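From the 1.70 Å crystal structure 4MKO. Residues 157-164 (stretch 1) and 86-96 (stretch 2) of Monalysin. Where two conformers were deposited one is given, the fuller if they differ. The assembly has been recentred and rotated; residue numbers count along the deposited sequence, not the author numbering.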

ATOM      1  N   GLN A 157       5.555 -20.613  12.368  1.00 14.00           N
ATOM      2  CA  GLN A 157       6.403 -20.980  11.235  1.00 14.13           C
ATOM      3  C   GLN A 157       6.947 -19.825  10.432  1.00 19.08           C
ATOM      4  O   GLN A 157       7.958 -19.995   9.756  1.00 19.79           O
ATOM      5  CB  GLN A 157       5.647 -21.941  10.308  1.00 15.45           C
ATOM      6  CG  GLN A 157       5.317 -23.272  10.984  1.00 26.20           C
ATOM      7  CD  GLN A 157       4.524 -24.176  10.083  1.00 45.77           C
ATOM      8  OE1 GLN A 157       4.988 -24.598   9.017  1.00 40.47           O
ATOM      9  NE2 GLN A 157       3.314 -24.506  10.504  1.00 38.53           N
ATOM     10  N   ASN A 158       6.281 -18.662  10.472  1.00 14.71           N
ATOM     11  CA  ASN A 158       6.678 -17.535   9.642  1.00 13.78           C
ATOM     12  C   ASN A 158       6.985 -16.250  10.406  1.00 16.69           C
ATOM     13  O   ASN A 158       6.786 -15.171   9.856  1.00 14.43           O
ATOM     14  CB  ASN A 158       5.613 -17.290   8.552  1.00 13.70           C
ATOM     15  CG  ASN A 158       5.505 -18.445   7.593  1.00 18.05           C
ATOM     16  OD1 ASN A 158       6.417 -18.691   6.802  1.00 17.28           O
ATOM     17  ND2 ASN A 158       4.458 -19.241   7.730  1.00 13.01           N
ATOM     18  N   ALA A 159       7.572 -16.349  11.619  1.00 14.51           N
ATOM     19  CA  ALA A 159       7.940 -15.167  12.414  1.00 14.52           C
ATOM     20  C   ALA A 159       9.029 -14.291  11.758  1.00 17.62           C
ATOM     21  O   ALA A 159       9.173 -13.124  12.134  1.00 17.72           O
ATOM     22  CB  ALA A 159       8.375 -15.591  13.815  1.00 15.99           C
ATOM     23  N   ASN A 160       9.784 -14.844  10.776  1.00 14.33           N
ATOM     24  CA  ASN A 160      10.842 -14.126  10.044  1.00 14.37           C
ATOM     25  C   ASN A 160      10.548 -13.940   8.544  1.00 16.77           C
ATOM     26  O   ASN A 160      11.442 -13.546   7.784  1.00 16.60           O
ATOM     27  CB  ASN A 160      12.189 -14.816  10.250  1.00 16.99           C
ATOM     28  CG  ASN A 160      12.670 -14.697  11.670  1.00 36.68           C
ATOM     29  OD1 ASN A 160      12.957 -13.602  12.161  1.00 31.10           O
ATOM     30  ND2 ASN A 160      12.695 -15.809  12.382  1.00 31.04           N
ATOM     31  N   ALA A 161       9.300 -14.208   8.129  1.00 12.74           N
ATOM     32  CA  ALA A 161       8.875 -14.077   6.733  1.00 11.68           C
ATOM     33  C   ALA A 161       8.969 -12.628   6.225  1.00 14.56           C
ATOM     34  O   ALA A 161       9.311 -12.423   5.063  1.00 13.36           O
ATOM     35  CB  ALA A 161       7.449 -14.590   6.579  1.00 12.59           C
ATOM     36  N   PHE A 162       8.673 -11.626   7.095  1.00 10.22           N
ATOM     37  CA  PHE A 162       8.627 -10.222   6.687  1.00  9.59           C
ATOM     38  C   PHE A 162       9.673  -9.328   7.372  1.00 14.17           C
ATOM     39  O   PHE A 162      10.154  -9.651   8.462  1.00 12.70           O
ATOM     40  CB  PHE A 162       7.194  -9.673   6.882  1.00  9.88           C
ATOM     41  CG  PHE A 162       6.136 -10.490   6.166  1.00  9.87           C
ATOM     42  CD1 PHE A 162       5.888 -10.302   4.804  1.00 11.76           C
ATOM     43  CD2 PHE A 162       5.444 -11.497   6.831  1.00 10.39           C
ATOM     44  CE1 PHE A 162       4.932 -11.078   4.136  1.00 12.48           C
ATOM     45  CE2 PHE A 162       4.486 -12.271   6.164  1.00 13.06           C
ATOM     46  CZ  PHE A 162       4.246 -12.066   4.819  1.00 11.42           C
ATOM     47  N   ALA A 163      10.009  -8.190   6.727  1.00 12.89           N
ATOM     48  CA  ALA A 163      10.963  -7.206   7.248  1.00 13.19           C
ATOM     49  C   ALA A 163      10.468  -6.651   8.612  1.00 14.71           C
ATOM     50  O   ALA A 163      11.269  -6.436   9.520  1.00 13.57           O
ATOM     51  CB  ALA A 163      11.134  -6.065   6.246  1.00 14.38           C
ATOM     52  N   TYR A 164       9.141  -6.469   8.738  1.00  9.79           N
ATOM     53  CA  TYR A 164       8.463  -5.967   9.938  1.00  8.80           C
ATOM     54  C   TYR A 164       7.215  -6.794  10.154  1.00 10.49           C
ATOM     55  O   TYR A 164       6.402  -6.958   9.239  1.00  9.73           O
ATOM     56  CB  TYR A 164       8.075  -4.481   9.765  1.00  9.53           C
ATOM     57  CG  TYR A 164       9.262  -3.546   9.697  1.00 12.10           C
ATOM     58  CD1 TYR A 164       9.830  -3.026  10.855  1.00 15.20           C
ATOM     59  CD2 TYR A 164       9.818  -3.178   8.474  1.00 13.03           C
ATOM     60  CE1 TYR A 164      10.923  -2.164  10.800  1.00 17.69           C
ATOM     61  CE2 TYR A 164      10.920  -2.324   8.408  1.00 14.10           C
ATOM     62  CZ  TYR A 164      11.471  -1.822   9.575  1.00 21.83           C
ATOM     63  OH  TYR A 164      12.579  -1.002   9.530  1.00 21.16           O
TER
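Stretch 2 (86-96) SFETSVNAKYS

Segments far apart in sequence can dock where a helix ends, since residues that have left helical phi/psi can offer backbone groups to a partner; Asn92 N does so here. The contact between residues 86-96 and 157-164 of Monalysin illustrates the principle on a small scale, with 365 Å² buried in total. Stretch 2 enters as the end of a helix, residues 86-90, continues as a loop and becomes a strand at Tyr95 and Ser96. Val91 is the first residue to leave helical phi/psi, although Val91 N still donates to Phe87 O at 3.2 Å. Stretch 1 has no regular helix or strand; its main local feature is a type I beta turn from Asn158 to Ala161, closed by the bond from Ala161 N to Asn158 O at 3.2 Å. The two stretches run in opposite senses where they meet: Ala161 lies nearest Ala93, Phe162 nearest Val91 and Ala163 nearest Ser90, with CA-CA distances of 4.8, 4.9 and 5.6 Å.

Direct polar contact converges on Asn92, which uses both backbone and side chain. Asn92 N donates to Ala161 O at 2.7 Å, with a nearly straight N-H...O angle of 166°, while Asn92 ND2 donates to Asn160 O at 3.0 Å and 161°. Two successive carbonyls at the end of the turn are thus read by one residue, whose CA-to-CB bond points toward stretch 1.

A water supplies a third polar link. It accepts from Ala163 N at 3.0 Å and donates to Ser90 OG at 2.9 Å, bridging a backbone amide of one stretch to a side chain of the other. Ser90 OG in turn donates to Phe87 O at 2.8 Å, so the bridge is tied back to the helix.

The apolar contacts centre on Phe162. Its CA-to-CB bond points away from stretch 2, yet the end of the side chain, in the m rotamer (chi1 -55°), comes nearer. Phe162 CE1 lies 3.7 Å from Val91 CG2 and 4.2 Å from Phe87 CZ, and Phe162 CZ is 3.6 Å from Tyr95 CE1. Phe87 and Tyr95 meet the Phe162 ring at its edge; the Phe162 and Tyr95 planes are inclined at 84°, with centroids 5.5 Å apart. One ring therefore touches residues from the helix, the loop and the strand. Beside it, Ala161 CB rests 3.8 Å from Ala93 CB; Ala163 CB also lies 4.0 Å from Ser90 CB, a simple side-chain contact.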

ATOM      1  N   SER A  86       9.600  -2.399  -3.494  1.00 11.60           N
ATOM      2  CA  SER A  86      10.065  -2.418  -2.101  1.00 10.66           C
ATOM      3  C   SER A  86       9.475  -3.578  -1.317  1.00 13.26           C
ATOM      4  O   SER A  86      10.220  -4.226  -0.577  1.00 13.69           O
ATOM      5  CB  SER A  86       9.772  -1.099  -1.400  1.00 11.92           C
ATOM      6  OG  SER A  86      10.458  -0.034  -2.031  1.00 16.97           O
ATOM      7  N   PHE A  87       8.155  -3.864  -1.486  1.00  9.43           N
ATOM      8  CA  PHE A  87       7.555  -4.995  -0.773  1.00  9.21           C
ATOM      9  C   PHE A  87       8.244  -6.291  -1.187  1.00 16.40           C
ATOM     10  O   PHE A  87       8.643  -7.072  -0.317  1.00 15.29           O
ATOM     11  CB  PHE A  87       6.040  -5.107  -0.989  1.00  9.38           C
ATOM     12  CG  PHE A  87       5.456  -6.360  -0.383  1.00 10.28           C
ATOM     13  CD1 PHE A  87       5.253  -6.459   0.987  1.00 11.79           C
ATOM     14  CD2 PHE A  87       5.171  -7.471  -1.177  1.00 11.92           C
ATOM     15  CE1 PHE A  87       4.737  -7.626   1.555  1.00 12.21           C
ATOM     16  CE2 PHE A  87       4.630  -8.634  -0.613  1.00 14.34           C
ATOM     17  CZ  PHE A  87       4.416  -8.705   0.750  1.00 12.52           C
ATOM     18  N   GLU A  88       8.385  -6.510  -2.513  1.00 15.65           N
ATOM     19  CA  GLU A  88       9.019  -7.712  -3.080  1.00 16.54           C
ATOM     20  C   GLU A  88      10.424  -7.952  -2.568  1.00 21.41           C
ATOM     21  O   GLU A  88      10.745  -9.079  -2.188  1.00 21.65           O
ATOM     22  CB  GLU A  88       9.003  -7.662  -4.613  1.00 18.08           C
ATOM     23  CG  GLU A  88       7.687  -8.147  -5.171  1.00 28.14           C
ATOM     24  CD  GLU A  88       7.776  -8.954  -6.452  1.00 42.70           C
ATOM     25  OE1 GLU A  88       8.715  -8.747  -7.254  1.00 35.20           O
ATOM     26  OE2 GLU A  88       6.879  -9.795  -6.656  1.00 36.91           O
ATOM     27  N   THR A  89      11.245  -6.895  -2.508  1.00 19.14           N
ATOM     28  CA  THR A  89      12.627  -7.002  -2.033  1.00 19.60           C
ATOM     29  C   THR A  89      12.702  -7.274  -0.522  1.00 23.86           C
ATOM     30  O   THR A  89      13.627  -7.945  -0.075  1.00 24.39           O
ATOM     31  CB  THR A  89      13.460  -5.781  -2.455  1.00 29.06           C
ATOM     32  OG1 THR A  89      12.875  -4.611  -1.906  1.00 36.54           O
ATOM     33  CG2 THR A  89      13.546  -5.617  -3.960  1.00 26.40           C
ATOM     34  N   SER A  90      11.718  -6.774   0.247  1.00 18.99           N
ATOM     35  CA  SER A  90      11.656  -6.898   1.709  1.00 17.99           C
ATOM     36  C   SER A  90      11.201  -8.271   2.242  1.00 20.32           C
ATOM     37  O   SER A  90      11.642  -8.637   3.329  1.00 20.86           O
ATOM     38  CB  SER A  90      10.787  -5.790   2.312  1.00 19.86           C
ATOM     39  OG  SER A  90       9.391  -6.038   2.179  1.00 23.39           O
ATOM     40  N   VAL A  91      10.326  -9.011   1.521  1.00 16.97           N
ATOM     41  CA  VAL A  91       9.818 -10.310   1.979  0.61 16.60           C
ATOM     42  C   VAL A  91      10.935 -11.386   1.910  1.00 21.20           C
ATOM     43  O   VAL A  91      11.693 -11.421   0.944  1.00 22.07           O
ATOM     44  CB  VAL A  91       8.493 -10.705   1.253  0.61 20.21           C
ATOM     45  CG1 VAL A  91       8.699 -10.950  -0.243  0.61 20.08           C
ATOM     46  CG2 VAL A  91       7.806 -11.892   1.924  0.61 19.89           C
ATOM     47  N   ASN A  92      11.038 -12.235   2.940  1.00 17.71           N
ATOM     48  CA  ASN A  92      12.061 -13.284   3.019  1.00 18.26           C
ATOM     49  C   ASN A  92      11.543 -14.664   2.629  1.00 25.22           C
ATOM     50  O   ASN A  92      12.331 -15.529   2.239  1.00 28.68           O
ATOM     51  CB  ASN A  92      12.679 -13.311   4.419  1.00 17.10           C
ATOM     52  CG  ASN A  92      13.240 -11.980   4.871  1.00 35.85           C
ATOM     53  OD1 ASN A  92      14.035 -11.337   4.175  1.00 29.56           O
ATOM     54  ND2 ASN A  92      12.852 -11.549   6.066  1.00 27.71           N
ATOM     55  N   ALA A  93      10.233 -14.875   2.736  1.00 20.09           N
ATOM     56  CA  ALA A  93       9.591 -16.152   2.438  1.00 19.30           C
ATOM     57  C   ALA A  93       8.850 -16.123   1.112  1.00 22.23           C
ATOM     58  O   ALA A  93       8.558 -15.040   0.585  1.00 21.92           O
ATOM     59  CB  ALA A  93       8.618 -16.505   3.555  1.00 19.97           C
ATOM     60  N   LYS A  94       8.499 -17.316   0.590  1.00 17.09           N
ATOM     61  CA  LYS A  94       7.681 -17.442  -0.614  1.00 16.73           C
ATOM     62  C   LYS A  94       6.327 -16.790  -0.243  1.00 18.29           C
ATOM     63  O   LYS A  94       5.819 -17.007   0.858  1.00 16.39           O
ATOM     64  CB  LYS A  94       7.517 -18.932  -0.984  1.00 19.71           C
ATOM     65  CG  LYS A  94       6.876 -19.188  -2.335  1.00 40.11           C
ATOM     66  CD  LYS A  94       6.827 -20.685  -2.625  1.00 50.73           C
ATOM     67  CE  LYS A  94       5.887 -21.031  -3.754  1.00 60.13           C
ATOM     68  NZ  LYS A  94       5.806 -22.500  -3.972  1.00 69.34           N
ATOM     69  N   TYR A  95       5.806 -15.915  -1.116  1.00 13.84           N
ATOM     70  CA  TYR A  95       4.584 -15.168  -0.819  1.00 13.20           C
ATOM     71  C   TYR A  95       3.748 -14.977  -2.077  1.00 16.76           C
ATOM     72  O   TYR A  95       4.279 -14.528  -3.099  1.00 17.16           O
ATOM     73  CB  TYR A  95       4.951 -13.772  -0.251  1.00 12.85           C
ATOM     74  CG  TYR A  95       3.765 -12.958   0.234  1.00 12.63           C
ATOM     75  CD1 TYR A  95       3.245 -13.139   1.514  1.00 13.36           C
ATOM     76  CD2 TYR A  95       3.184 -11.980  -0.576  1.00 12.40           C
ATOM     77  CE1 TYR A  95       2.149 -12.399   1.962  1.00 13.03           C
ATOM     78  CE2 TYR A  95       2.088 -11.235  -0.138  1.00 12.23           C
ATOM     79  CZ  TYR A  95       1.567 -11.451   1.129  1.00 15.14           C
ATOM     80  OH  TYR A  95       0.480 -10.712   1.560  1.00 10.58           O
ATOM     81  N   SER A  96       2.443 -15.275  -1.982  1.00 13.15           N
ATOM     82  CA  SER A  96       1.509 -15.077  -3.098  0.76 12.61           C
ATOM     83  C   SER A  96       0.077 -15.010  -2.625  1.00 16.25           C
ATOM     84  O   SER A  96      -0.273 -15.588  -1.592  1.00 17.28           O
ATOM     85  CB  SER A  96       1.680 -16.157  -4.170  0.76 14.27           C
ATOM     86  OG  SER A  96       1.291 -17.425  -3.676  0.76 14.47           O
TER
HETATM   87  O   HOH W   1       8.447  -7.857   4.200  1.00 15.66           O